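Long-range contacts in 39 kDa initiator binding protein (Trichomonas vaginalis, PDB 1Q89), which probably acts in transcription by recognising initiator elements of core promoters, its part here being the C-terminal domain rather than the DNA-binding one: residues Trp128-Pro133 with Ser145-Phe150; Ile115-Leu120 with Tyr190-Lys195. One frame throughout, in Å; residues are numbered along the deposited sequence.

Contact 2 joins helix 111-122 to the start of helix 193-199, and contact 1 is nested within the loop it closes: along the chain come 115-120, 128-133, 145-150 and 190-195. Segment 128-133 follows helix 111-122 and pairs with strand 147-150, at one end of the five-stranded antiparallel sheet; the strand at its other end, 189-190, runs into helix 193-199. The centres of the contacts lie about 15 Å apart, yet they meet through Leu-118, whose CD2 is 3.6 Å from Trp-128 CH2 and whose CD1 is 3.7 Å from Phe-150 CE2. The helices, the edge strand and its added segment thus share one apolar core in this domain.

Contact 1: residues Trp128-Pro133 with Ser145-Phe150; sequences WLTFDP and SISGWF
Trp-128 to Thr-130 and Ser-147 to Trp-149 form a short parallel bridge, in which an otherwise irregular loop segment lies along the edge strand 147-150 of the antiparallel sheet. The two run in nearly the same direction, 25° apart. Gly-148 supplies both bonds opposite Leu-129: its N donates to Trp-128 O at 2.9 Å, and its O accepts from Thr-130 N at 3.0 Å. One residue bonding to the two neighbours of its partner is the parallel pattern. Leu-129 CA adds a CA-H...O contact to Gly-148 O.

Glycine suits this position because the indole of Trp-128 lies against its backbone: the ring edge at CE3 is 3.7 Å from Gly-148 CA. The indole gets there with CG placed between the backbone N and the carbonyl carbon (chi1 46°), while Trp-128 CB meets the CG2 methyl of Ile-146 at 3.8 Å. Further along, Thr-130 and Trp-149 lie side by side, with Thr-130 CG2 3.8 Å from Trp-149 CB; the branched threonine offers a methyl to its neighbour while its backbone stays extended. Phe-131 and Phe-150 also point the same way, Phe-131 CE1 coming within 4.0 Å of Phe-150 CD2, and Leu-129 CD2 rests over one face of the Phe-131 ring. Trp-128, Leu-129 and Phe-150 all touch Leu-118 of helix 111-122, which is why large apolar side chains suit these places.

On its other side strand 147-150 bonds to strand 157-162, through Ser-147 with Lys-161 and Trp-149 with Ile-159. Helix 95-104 reaches Phe-131 and Phe-150 with Met-104, and Phe-197 of helix 193-199 meets the Trp-128 ring.

Contact 2: residues Ile115-Leu120 with Tyr190-Lys195; sequences IASLLL and YDSWDK
Leu-118 packs over the indole of Trp-193, where the middle of helix 111-122 meets the first turn of helix 193-199. The leucine begins at the pyrrole rim, its CB 3.7 Å from Trp-193 CD1. One bond further, CG stands 3.5 Å from the centroid of the five-membered ring of Trp-193 and just 4° off its normal, a CH-pi contact over the face. The branch then spreads: CD1 lies 4.2 Å from Trp-193 CE2, and CD2 is equally far from Trp-193 CD2. A branched aliphatic side chain suits this flat surface, since its single CG hydrogen can meet the ring while the methyls spread to other partners.

Beside this apolar pair is a polar one. Ser-117 has OG anti to its backbone N (chi1 -172°), which carries the hydroxyl across to Asp-194; it donates to OD1, though the modelled length is too short to be trusted. The other oxygen, Asp-194 OD2, accepts from Ser-192 OG at 3.0 Å, from above the carboxylate plane. Ser-192 occupies the N-cap, and an aspartate in the first turn would probably be favoured by the helix dipole.

Strand 182-184 backs Trp-193 through Leu-182, while Phe-197 of helix 193-199 also touches Leu-118; Ile-115 of helix 111-122 packs on Val-80 and Ile-84 of helix 74-84.

Contact 1: residues Trp128-Pro133 with Ser145-Phe150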
loop_
_atom_site.group_PDB
_atom_site.type_symbol
_atom_site.label_atom_id
_atom_site.label_comp_id
_atom_site.label_asym_id
_atom_site.label_seq_id
_atom_site.Cartn_x
_atom_site.Cartn_y
_atom_site.Cartn_z
ATOM N N TRP A 128 -9.714 8.501 1.965
ATOM C CA TRP A 128 -9.977 8.045 0.606
ATOM C C TRP A 128 -9.375 6.683 0.262
ATOM O O TRP A 128 -9.730 6.100 -0.763
ATOM C CB TRP A 128 -9.444 9.062 -0.400
ATOM C CG TRP A 128 -8.061 9.541 -0.084
ATOM C CD1 TRP A 128 -7.724 10.622 0.684
ATOM C CD2 TRP A 128 -6.822 8.928 -0.474
ATOM N NE1 TRP A 128 -6.356 10.723 0.795
ATOM C CE2 TRP A 128 -5.778 9.701 0.090
ATOM C CE3 TRP A 128 -6.492 7.809 -1.253
ATOM C CZ2 TRP A 128 -4.426 9.382 -0.087
ATOM C CZ3 TRP A 128 -5.141 7.491 -1.431
ATOM C CH2 TRP A 128 -4.127 8.281 -0.854
ATOM N N LEU A 129 -8.470 6.179 1.104
ATOM C CA LEU A 129 -7.809 4.896 0.851
ATOM C C LEU A 129 -8.651 3.698 1.261
ATOM O O LEU A 129 -9.266 3.689 2.325
ATOM C CB LEU A 129 -6.458 4.837 1.582
ATOM C CG LEU A 129 -5.281 4.111 0.915
ATOM C CD1 LEU A 129 -4.065 4.241 1.795
ATOM C CD2 LEU A 129 -5.606 2.658 0.670
ATOM N N THR A 130 -8.667 2.678 0.411
ATOM C CA THR A 130 -9.427 1.463 0.692
ATOM C C THR A 130 -8.668 0.230 0.232
ATOM O O THR A 130 -7.979 0.243 -0.791
ATOM C CB THR A 130 -10.775 1.446 -0.029
ATOM O OG1 THR A 130 -11.415 0.186 0.207
ATOM C CG2 THR A 130 -10.576 1.624 -1.535
ATOM N N PHE A 131 -8.824 -0.847 0.983
ATOM C CA PHE A 131 -8.154 -2.087 0.652
ATOM C C PHE A 131 -9.127 -3.178 0.246
ATOM O O PHE A 131 -8.758 -4.117 -0.462
ATOM C CB PHE A 131 -7.310 -2.548 1.835
ATOM C CG PHE A 131 -6.118 -1.683 2.084
ATOM C CD1 PHE A 131 -4.985 -1.803 1.294
ATOM C CD2 PHE A 131 -6.138 -0.726 3.091
ATOM C CE1 PHE A 131 -3.894 -0.976 1.497
ATOM C CE2 PHE A 131 -5.055 0.107 3.304
ATOM C CZ PHE A 131 -3.932 -0.019 2.510
ATOM N N ASP A 132 -10.373 -3.055 0.686
ATOM C CA ASP A 132 -11.384 -4.053 0.356
ATOM C C ASP A 132 -11.419 -4.348 -1.145
ATOM O O ASP A 132 -11.526 -3.431 -1.963
ATOM C CB ASP A 132 -12.759 -3.580 0.851
ATOM C CG ASP A 132 -13.898 -4.434 0.328
ATOM O OD1 ASP A 132 -14.375 -4.157 -0.795
ATOM O OD2 ASP A 132 -14.309 -5.384 1.034
ATOM N N PRO A 133 -11.303 -5.636 -1.525
ATOM C CA PRO A 133 -11.328 -6.015 -2.939
ATOM C C PRO A 133 -12.583 -5.458 -3.598
ATOM O O PRO A 133 -13.513 -5.025 -2.918
ATOM C CB PRO A 133 -11.333 -7.539 -2.887
ATOM C CG PRO A 133 -10.548 -7.824 -1.669
ATOM C CD PRO A 133 -11.106 -6.826 -0.680
ATOM N N SER A 145 -16.115 12.332 -6.181
ATOM C CA SER A 145 -15.553 11.839 -4.931
ATOM C C SER A 145 -14.120 11.359 -5.153
ATOM O O SER A 145 -13.697 11.121 -6.285
ATOM C CB SER A 145 -16.412 10.694 -4.389
ATOM O OG SER A 145 -16.560 9.676 -5.363
ATOM N N ILE A 146 -13.377 11.227 -4.061
ATOM C CA ILE A 146 -11.996 10.775 -4.124
ATOM C C ILE A 146 -11.903 9.332 -3.625
ATOM O O ILE A 146 -12.468 8.985 -2.588
ATOM C CB ILE A 146 -11.084 11.681 -3.260
ATOM C CG1 ILE A 146 -11.292 13.145 -3.644
ATOM C CG2 ILE A 146 -9.621 11.312 -3.467
ATOM C CD1 ILE A 146 -10.501 14.115 -2.790
ATOM N N SER A 147 -11.196 8.491 -4.374
ATOM C CA SER A 147 -11.034 7.093 -3.998
ATOM C C SER A 147 -9.673 6.588 -4.459
ATOM O O SER A 147 -9.287 6.783 -5.609
ATOM C CB SER A 147 -12.146 6.246 -4.624
ATOM O OG SER A 147 -12.210 4.953 -4.046
ATOM N N GLY A 148 -8.945 5.949 -3.549
ATOM C CA GLY A 148 -7.634 5.425 -3.882
ATOM C C GLY A 148 -7.534 3.981 -3.457
ATOM O O GLY A 148 -7.856 3.640 -2.319
ATOM N N TRP A 149 -7.103 3.125 -4.371
ATOM C CA TRP A 149 -6.968 1.700 -4.082
ATOM C C TRP A 149 -5.783 1.143 -4.865
ATOM O O TRP A 149 -5.320 1.756 -5.827
ATOM C CB TRP A 149 -8.258 0.964 -4.477
ATOM C CG TRP A 149 -8.521 0.944 -5.968
ATOM C CD1 TRP A 149 -8.107 -0.001 -6.858
ATOM C CD2 TRP A 149 -9.187 1.957 -6.740
ATOM N NE1 TRP A 149 -8.468 0.358 -8.138
ATOM C CE2 TRP A 149 -9.132 1.552 -8.093
ATOM C CE3 TRP A 149 -9.824 3.162 -6.418
ATOM C CZ2 TRP A 149 -9.688 2.322 -9.128
ATOM C CZ3 TRP A 149 -10.374 3.922 -7.446
ATOM C CH2 TRP A 149 -10.304 3.497 -8.783
ATOM N N PHE A 150 -5.285 -0.010 -4.445
ATOM C CA PHE A 150 -4.173 -0.634 -5.132
ATOM C C PHE A 150 -4.704 -1.647 -6.129
ATOM O O PHE A 150 -5.527 -2.496 -5.789
ATOM C CB PHE A 150 -3.247 -1.319 -4.134
ATOM C CG PHE A 150 -2.299 -0.384 -3.436
ATOM C CD1 PHE A 150 -1.073 -0.040 -4.023
ATOM C CD2 PHE A 150 -2.603 0.116 -2.173
ATOM C CE1 PHE A 150 -0.161 0.782 -3.353
ATOM C CE2 PHE A 150 -1.702 0.933 -1.499
ATOM C CZ PHE A 150 -0.472 1.270 -2.089
#

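Contact 2: residues Ile115-Leu120 with Tyr190-Lys195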
loop_
_atom_site.group_PDB
_atom_site.type_symbol
_atom_site.label_atom_id
_atom_site.label_comp_id
_atom_site.label_asym_id
_atom_site.label_seq_id
_atom_site.Cartn_x
_atom_site.Cartn_y
_atom_site.Cartn_z
ATOM N N ILE A 115 3.828 2.421 5.252
ATOM C CA ILE A 115 2.399 2.390 5.558
ATOM C C ILE A 115 2.035 3.648 6.315
ATOM O O ILE A 115 0.995 4.247 6.079
ATOM C CB ILE A 115 2.029 1.161 6.434
ATOM C CG1 ILE A 115 2.116 -0.127 5.593
ATOM C CG2 ILE A 115 0.661 1.357 7.048
ATOM C CD1 ILE A 115 2.031 -1.380 6.388
ATOM N N ALA A 116 2.905 4.031 7.242
ATOM C CA ALA A 116 2.700 5.214 8.064
ATOM C C ALA A 116 2.592 6.433 7.173
ATOM O O ALA A 116 1.819 7.338 7.452
ATOM C CB ALA A 116 3.853 5.375 9.015
ATOM N N SER A 117 3.361 6.446 6.089
ATOM C CA SER A 117 3.352 7.572 5.178
ATOM C C SER A 117 2.077 7.674 4.338
ATOM O O SER A 117 1.503 8.751 4.246
ATOM C CB SER A 117 4.597 7.520 4.285
ATOM O OG SER A 117 4.734 8.692 3.494
ATOM N N LEU A 118 1.623 6.582 3.728
ATOM C CA LEU A 118 0.390 6.652 2.933
ATOM C C LEU A 118 -0.775 7.005 3.850
ATOM O O LEU A 118 -1.489 7.970 3.605
ATOM C CB LEU A 118 0.063 5.320 2.261
ATOM C CG LEU A 118 -0.380 5.346 0.786
ATOM C CD1 LEU A 118 -0.965 3.997 0.456
ATOM C CD2 LEU A 118 -1.382 6.451 0.493
ATOM N N LEU A 119 -0.961 6.214 4.904
ATOM C CA LEU A 119 -2.039 6.437 5.851
ATOM C C LEU A 119 -2.021 7.842 6.445
ATOM O O LEU A 119 -3.071 8.466 6.604
ATOM C CB LEU A 119 -1.981 5.383 6.962
ATOM C CG LEU A 119 -2.717 4.078 6.649
ATOM C CD1 LEU A 119 -2.276 3.566 5.293
ATOM C CD2 LEU A 119 -2.449 3.036 7.733
ATOM N N LEU A 120 -0.827 8.340 6.755
ATOM C CA LEU A 120 -0.647 9.673 7.334
ATOM C C LEU A 120 -1.448 10.721 6.576
ATOM O O LEU A 120 -2.060 11.599 7.177
ATOM C CB LEU A 120 0.842 10.039 7.310
ATOM C CG LEU A 120 1.379 11.313 7.961
ATOM C CD1 LEU A 120 1.080 12.499 7.085
ATOM C CD2 LEU A 120 0.785 11.459 9.336
ATOM N N TYR A 190 9.781 10.094 -6.177
ATOM C CA TYR A 190 9.448 10.863 -4.973
ATOM C C TYR A 190 10.029 10.221 -3.715
ATOM O O TYR A 190 10.251 9.019 -3.679
ATOM C CB TYR A 190 7.930 11.013 -4.854
ATOM C CG TYR A 190 7.318 11.758 -6.031
ATOM C CD1 TYR A 190 7.051 13.123 -5.965
ATOM C CD2 TYR A 190 7.030 11.094 -7.225
ATOM C CE1 TYR A 190 6.511 13.805 -7.062
ATOM C CE2 TYR A 190 6.492 11.766 -8.324
ATOM C CZ TYR A 190 6.235 13.116 -8.233
ATOM O OH TYR A 190 5.692 13.772 -9.307
ATOM N N ASP A 191 10.278 11.031 -2.689
ATOM C CA ASP A 191 10.870 10.555 -1.441
ATOM C C ASP A 191 9.976 9.679 -0.591
ATOM O O ASP A 191 10.466 8.829 0.166
ATOM C CB ASP A 191 11.298 11.743 -0.595
ATOM C CG ASP A 191 12.023 12.773 -1.396
ATOM O OD1 ASP A 191 13.124 12.442 -1.905
ATOM O OD2 ASP A 191 11.489 13.904 -1.527
ATOM N N SER A 192 8.672 9.898 -0.707
ATOM C CA SER A 192 7.707 9.151 0.078
ATOM C C SER A 192 6.286 9.565 -0.263
ATOM O O SER A 192 6.078 10.421 -1.113
ATOM C CB SER A 192 7.964 9.411 1.551
ATOM O OG SER A 192 7.890 10.795 1.819
ATOM N N TRP A 193 5.306 8.958 0.395
ATOM C CA TRP A 193 3.925 9.317 0.124
ATOM C C TRP A 193 3.644 10.754 0.568
ATOM O O TRP A 193 2.850 11.449 -0.063
ATOM C CB TRP A 193 2.962 8.341 0.811
ATOM C CG TRP A 193 2.927 6.973 0.170
ATOM C CD1 TRP A 193 3.377 5.800 0.713
ATOM C CD2 TRP A 193 2.431 6.640 -1.141
ATOM N NE1 TRP A 193 3.195 4.768 -0.175
ATOM C CE2 TRP A 193 2.622 5.252 -1.318
ATOM C CE3 TRP A 193 1.855 7.380 -2.180
ATOM C CZ2 TRP A 193 2.246 4.584 -2.496
ATOM C CZ3 TRP A 193 1.481 6.714 -3.360
ATOM C CH2 TRP A 193 1.682 5.330 -3.503
ATOM N N ASP A 194 4.299 11.196 1.640
ATOM C CA ASP A 194 4.111 12.561 2.139
ATOM C C ASP A 194 4.541 13.552 1.065
ATOM O O ASP A 194 3.756 14.381 0.605
ATOM C CB ASP A 194 4.982 12.840 3.367
ATOM C CG ASP A 194 5.304 11.606 4.141
ATOM O OD1 ASP A 194 4.356 10.860 4.451
ATOM O OD2 ASP A 194 6.497 11.376 4.449
ATOM N N LYS A 195 5.812 13.447 0.688
ATOM C CA LYS A 195 6.417 14.323 -0.296
ATOM C C LYS A 195 5.597 14.415 -1.568
ATOM O O LYS A 195 5.363 15.504 -2.085
ATOM C CB LYS A 195 7.827 13.845 -0.637
ATOM C CG LYS A 195 8.779 14.971 -0.965
ATOM C CD LYS A 195 9.157 15.724 0.299
ATOM C CE LYS A 195 9.715 17.102 -0.016
ATOM N NZ LYS A 195 8.645 17.965 -0.598
#